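Local coordinates for 4-carboxymuconolactone decarboxylase (Sinorhizobium meliloti, PDB 4G9Q), which probably acts as a 4-carboxymuconolactone decarboxylase in benzoate degradation, although peroxiredoxin activity is generally assigned to its family, at residues A[74-87]-A[201-214]. Sequence-based numbering, arbitrary orientation.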
loop_
_atom_site.group_PDB
_atom_site.type_symbol
_atom_site.label_atom_id
_atom_site.label_comp_id
_atom_site.label_asym_id
_atom_site.label_seq_id
_atom_site.Cartn_x
_atom_site.Cartn_y
_atom_site.Cartn_z
ATOM N N ARG A 74 22.883 7.779 -11.086
ATOM C CA ARG A 74 21.954 8.904 -11.162
ATOM C C ARG A 74 20.528 8.410 -11.422
ATOM O O ARG A 74 19.591 8.791 -10.709
ATOM C CB ARG A 74 22.408 9.899 -12.238
ATOM C CG ARG A 74 21.540 11.159 -12.386
ATOM C CD ARG A 74 20.394 10.932 -13.354
ATOM N NE ARG A 74 19.750 12.176 -13.781
ATOM C CZ ARG A 74 18.820 12.242 -14.727
ATOM N NH1 ARG A 74 18.417 11.138 -15.347
ATOM N NH2 ARG A 74 18.293 13.412 -15.059
ATOM N N ASP A 75 20.369 7.557 -12.434
ATOM C CA ASP A 75 19.052 7.025 -12.780
ATOM C C ASP A 75 18.521 6.116 -11.681
ATOM O O ASP A 75 17.332 6.149 -11.377
ATOM C CB ASP A 75 19.084 6.267 -14.107
ATOM C CG ASP A 75 19.207 7.183 -15.311
ATOM O OD1 ASP A 75 18.796 8.358 -15.232
ATOM O OD2 ASP A 75 19.720 6.721 -16.352
ATOM N N ARG A 76 19.401 5.309 -11.090
ATOM C CA ARG A 76 19.001 4.456 -9.962
ATOM C C ARG A 76 18.496 5.284 -8.778
ATOM O O ARG A 76 17.545 4.893 -8.098
ATOM C CB ARG A 76 20.136 3.522 -9.531
ATOM C CG ARG A 76 20.330 2.361 -10.477
ATOM C CD ARG A 76 21.461 1.432 -10.046
ATOM N NE ARG A 76 21.805 0.572 -11.175
ATOM C CZ ARG A 76 21.203 -0.579 -11.457
ATOM N NH1 ARG A 76 20.235 -1.049 -10.671
ATOM N NH2 ARG A 76 21.577 -1.269 -12.524
ATOM N N SER A 77 19.126 6.432 -8.541
ATOM C CA SER A 77 18.667 7.335 -7.487
ATOM C C SER A 77 17.252 7.863 -7.757
ATOM O O SER A 77 16.424 7.895 -6.847
ATOM C CB SER A 77 19.653 8.487 -7.280
ATOM O OG SER A 77 20.810 8.053 -6.580
ATOM N N LEU A 78 16.974 8.256 -9.001
ATOM C CA LEU A 78 15.627 8.695 -9.377
ATOM C C LEU A 78 14.592 7.589 -9.189
ATOM O O LEU A 78 13.505 7.831 -8.663
ATOM C CB LEU A 78 15.593 9.204 -10.821
ATOM C CG LEU A 78 16.095 10.633 -11.052
ATOM C CD1 LEU A 78 16.235 10.875 -12.548
ATOM C CD2 LEU A 78 15.164 11.664 -10.413
ATOM N N VAL A 79 14.941 6.378 -9.619
ATOM C CA VAL A 79 14.071 5.207 -9.469
ATOM C C VAL A 79 13.790 4.910 -7.993
ATOM O O VAL A 79 12.652 4.612 -7.609
ATOM C CB VAL A 79 14.692 3.972 -10.160
ATOM C CG1 VAL A 79 13.959 2.688 -9.783
ATOM C CG2 VAL A 79 14.683 4.160 -11.679
ATOM N N THR A 80 14.835 5.003 -7.176
ATOM C CA THR A 80 14.728 4.708 -5.747
ATOM C C THR A 80 13.867 5.751 -5.032
ATOM O O THR A 80 12.981 5.395 -4.247
ATOM C CB THR A 80 16.114 4.608 -5.090
ATOM O OG1 THR A 80 16.906 3.661 -5.820
ATOM C CG2 THR A 80 15.995 4.141 -3.631
ATOM N N ILE A 81 14.116 7.032 -5.314
ATOM C CA ILE A 81 13.296 8.098 -4.727
ATOM C C ILE A 81 11.820 7.904 -5.088
ATOM O O ILE A 81 10.943 7.977 -4.215
ATOM C CB ILE A 81 13.804 9.503 -5.128
ATOM C CG1 ILE A 81 15.104 9.813 -4.374
ATOM C CG2 ILE A 81 12.749 10.573 -4.840
ATOM C CD1 ILE A 81 15.779 11.078 -4.863
ATOM N N ALA A 82 11.550 7.626 -6.361
ATOM C CA ALA A 82 10.174 7.403 -6.815
ATOM C C ALA A 82 9.520 6.238 -6.065
ATOM O O ALA A 82 8.376 6.348 -5.611
ATOM C CB ALA A 82 10.134 7.187 -8.322
ATOM N N ALA A 83 10.260 5.139 -5.900
ATOM C CA ALA A 83 9.756 3.969 -5.168
ATOM C C ALA A 83 9.418 4.293 -3.707
ATOM O O ALA A 83 8.339 3.927 -3.210
ATOM C CB ALA A 83 10.754 2.827 -5.239
ATOM N N LEU A 84 10.336 4.984 -3.028
ATOM C CA LEU A 84 10.151 5.347 -1.619
ATOM C C LEU A 84 8.960 6.274 -1.434
ATOM O O LEU A 84 8.187 6.112 -0.489
ATOM C CB LEU A 84 11.416 5.990 -1.048
ATOM C CG LEU A 84 12.656 5.093 -0.992
ATOM C CD1 LEU A 84 13.868 5.911 -0.609
ATOM C CD2 LEU A 84 12.482 3.928 -0.036
ATOM N N ILE A 85 8.809 7.241 -2.339
ATOM C CA ILE A 85 7.652 8.141 -2.302
ATOM C C ILE A 85 6.354 7.357 -2.497
ATOM O O ILE A 85 5.436 7.462 -1.678
ATOM C CB ILE A 85 7.752 9.285 -3.336
ATOM C CG1 ILE A 85 8.944 10.189 -3.005
ATOM C CG2 ILE A 85 6.437 10.122 -3.371
ATOM C CD1 ILE A 85 9.288 11.194 -4.094
ATOM N N ALA A 86 6.296 6.561 -3.566
ATOM C CA ALA A 86 5.080 5.817 -3.914
ATOM C C ALA A 86 4.648 4.841 -2.815
ATOM O O ALA A 86 3.447 4.645 -2.582
ATOM C CB ALA A 86 5.284 5.071 -5.230
ATOM N N ARG A 87 5.627 4.248 -2.138
ATOM C CA ARG A 87 5.363 3.201 -1.146
ATOM C C ARG A 87 5.208 3.713 0.283
ATOM O O ARG A 87 5.091 2.919 1.223
ATOM C CB ARG A 87 6.449 2.128 -1.209
ATOM C CG ARG A 87 6.416 1.325 -2.494
ATOM C CD ARG A 87 7.565 0.333 -2.565
ATOM N NE ARG A 87 7.531 -0.640 -1.473
ATOM C CZ ARG A 87 6.755 -1.721 -1.432
ATOM N NH1 ARG A 87 5.908 -1.995 -2.416
ATOM N NH2 ARG A 87 6.816 -2.535 -0.385
ATOM N N ARG A 201 12.071 11.937 -20.685
ATOM C CA ARG A 201 12.617 10.616 -20.360
ATOM C C ARG A 201 12.615 10.348 -18.855
ATOM O O ARG A 201 12.231 9.263 -18.407
ATOM C CB ARG A 201 14.041 10.489 -20.897
ATOM C CG ARG A 201 14.708 9.167 -20.561
ATOM C CD ARG A 201 16.163 9.413 -20.243
ATOM N NE ARG A 201 16.908 8.187 -19.970
ATOM C CZ ARG A 201 17.426 7.862 -18.789
ATOM N NH1 ARG A 201 17.278 8.661 -17.738
ATOM N NH2 ARG A 201 18.108 6.731 -18.664
ATOM N N ASP A 202 13.054 11.343 -18.086
ATOM C CA ASP A 202 13.152 11.226 -16.636
ATOM C C ASP A 202 11.785 11.256 -15.956
ATOM O O ASP A 202 11.577 10.570 -14.956
ATOM C CB ASP A 202 14.053 12.323 -16.071
ATOM C CG ASP A 202 15.486 12.203 -16.554
ATOM O OD1 ASP A 202 15.991 11.066 -16.641
ATOM O OD2 ASP A 202 16.113 13.244 -16.841
ATOM N N ARG A 203 10.861 12.049 -16.494
ATOM C CA ARG A 203 9.494 12.073 -15.965
ATOM C C ARG A 203 8.816 10.718 -16.181
ATOM O O ARG A 203 8.120 10.216 -15.301
ATOM C CB ARG A 203 8.675 13.207 -16.586
ATOM C CG ARG A 203 7.388 13.516 -15.828
ATOM C CD ARG A 203 6.630 14.697 -16.440
ATOM N NE ARG A 203 7.378 15.953 -16.342
ATOM C CZ ARG A 203 7.385 16.751 -15.274
ATOM N NH1 ARG A 203 6.694 16.437 -14.180
ATOM N NH2 ARG A 203 8.100 17.867 -15.297
ATOM N N SER A 204 9.044 10.124 -17.349
ATOM C CA SER A 204 8.538 8.784 -17.633
ATOM C C SER A 204 9.209 7.746 -16.735
ATOM O O SER A 204 8.547 6.823 -16.252
ATOM C CB SER A 204 8.742 8.437 -19.107
ATOM O OG SER A 204 7.829 9.166 -19.920
ATOM N N LEU A 205 10.515 7.905 -16.515
ATOM C CA LEU A 205 11.268 7.022 -15.619
ATOM C C LEU A 205 10.667 7.004 -14.208
ATOM O O LEU A 205 10.410 5.936 -13.654
ATOM C CB LEU A 205 12.749 7.423 -15.574
ATOM C CG LEU A 205 13.668 6.615 -14.649
ATOM C CD1 LEU A 205 13.685 5.144 -15.058
ATOM C CD2 LEU A 205 15.077 7.188 -14.646
ATOM N N VAL A 206 10.442 8.182 -13.633
ATOM C CA VAL A 206 9.865 8.249 -12.286
ATOM C C VAL A 206 8.434 7.693 -12.252
ATOM O O VAL A 206 8.040 7.057 -11.274
ATOM C CB VAL A 206 9.953 9.667 -11.637
ATOM C CG1 VAL A 206 11.414 10.052 -11.367
ATOM C CG2 VAL A 206 9.275 10.723 -12.473
ATOM N N THR A 207 7.676 7.920 -13.327
ATOM C CA THR A 207 6.312 7.399 -13.430
ATOM C C THR A 207 6.306 5.868 -13.455
ATOM O O THR A 207 5.587 5.246 -12.670
ATOM C CB THR A 207 5.554 7.963 -14.652
ATOM O OG1 THR A 207 5.620 9.394 -14.624
ATOM C CG2 THR A 207 4.088 7.524 -14.637
ATOM N N ILE A 208 7.106 5.257 -14.328
ATOM C CA ILE A 208 7.117 3.786 -14.375
ATOM C C ILE A 208 7.596 3.198 -13.045
ATOM O O ILE A 208 7.058 2.189 -12.584
ATOM C CB ILE A 208 7.858 3.180 -15.620
ATOM C CG1 ILE A 208 9.355 3.519 -15.632
ATOM C CG2 ILE A 208 7.149 3.608 -16.930
ATOM C CD1 ILE A 208 10.161 2.703 -16.655
ATOM N N ALA A 209 8.560 3.861 -12.402
ATOM C CA ALA A 209 9.065 3.395 -11.104
ATOM C C ALA A 209 7.970 3.425 -10.040
ATOM O O ALA A 209 7.785 2.454 -9.299
ATOM C CB ALA A 209 10.281 4.219 -10.659
ATOM N N ALA A 210 7.230 4.531 -9.987
ATOM C CA ALA A 210 6.148 4.685 -9.017
ATOM C C ALA A 210 5.030 3.663 -9.234
ATOM O O ALA A 210 4.475 3.137 -8.267
ATOM C CB ALA A 210 5.593 6.101 -9.059
ATOM N N LEU A 211 4.709 3.393 -10.501
ATOM C CA LEU A 211 3.651 2.439 -10.856
ATOM C C LEU A 211 4.031 1.015 -10.481
ATOM O O LEU A 211 3.242 0.297 -9.860
ATOM C CB LEU A 211 3.358 2.484 -12.362
ATOM C CG LEU A 211 2.747 3.762 -12.938
ATOM C CD1 LEU A 211 2.688 3.676 -14.459
ATOM C CD2 LEU A 211 1.375 4.020 -12.356
ATOM N N ILE A 212 5.237 0.617 -10.871
ATOM C CA ILE A 212 5.743 -0.724 -10.566
ATOM C C ILE A 212 5.789 -0.932 -9.052
ATOM O O ILE A 212 5.434 -2.003 -8.553
ATOM C CB ILE A 212 7.129 -0.975 -11.215
ATOM C CG1 ILE A 212 7.002 -1.008 -12.746
ATOM C CG2 ILE A 212 7.739 -2.292 -10.722
ATOM C CD1 ILE A 212 8.321 -0.863 -13.486
ATOM N N SER A 213 6.184 0.117 -8.329
ATOM C CA SER A 213 6.419 0.028 -6.884
ATOM C C SER A 213 5.180 -0.275 -6.053
ATOM O O SER A 213 5.292 -0.730 -4.907
ATOM C CB SER A 213 7.097 1.302 -6.377
ATOM O OG SER A 213 8.407 1.373 -6.896
ATOM N N VAL A 214 4.009 -0.018 -6.626
ATOM C CA VAL A 214 2.743 -0.285 -5.947
ATOM C C VAL A 214 1.854 -1.245 -6.752
ATOM O O VAL A 214 0.660 -1.382 -6.471
ATOM C CB VAL A 214 1.988 1.022 -5.583
ATOM C CG1 VAL A 214 2.818 1.883 -4.608
ATOM C CG2 VAL A 214 1.622 1.813 -6.833
#
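With CG trans to the backbone N (chi1 -178° in R74, much the same in R201) and a bend at chi2, each arginine swings across to the aspartate of the other helix, a worked example of paired charges tying two helices at one end while alanines bring their axes together. R74 grips D202 end-on, NH1 to OD1 and NH2 to OD2, both 2.8 Å, from above a carboxylate turned 66° from the guanidinium. R201 makes the same two-nitrogen grip on D75 with the planes closer to parallel, its NH1 2.9 Å from D75 OD1. Each NH1 also bonds the aspartate that follows it in its own helix, so OD1 of D75 and of D202 each accept from both arginines. Shortening R74 to an alanine is likely to cost each OD1 one of these donors, leaving less positive charge between the two carboxylates and E109 of helix 107-120 without this salt-bridge mate. Beyond the network, V79 CG2 packs on L205 CD1 at 3.7 Å, and small residues let the axes approach to 7.9 Å at a crossing angle of -43°: A82 CB meets A209 CB at 3.8 Å, and A86 sits on A210. At the C-terminal ends, R87 NH1 donates to S213 O (2.9 Å), almost straight down the carbonyl bond. These equivalent helices of the two family repeats pair at the chain's centre; helix 107-120 covers L78, V206 and A210, and helix 234-248 packs on V79, A83, L205 and S213.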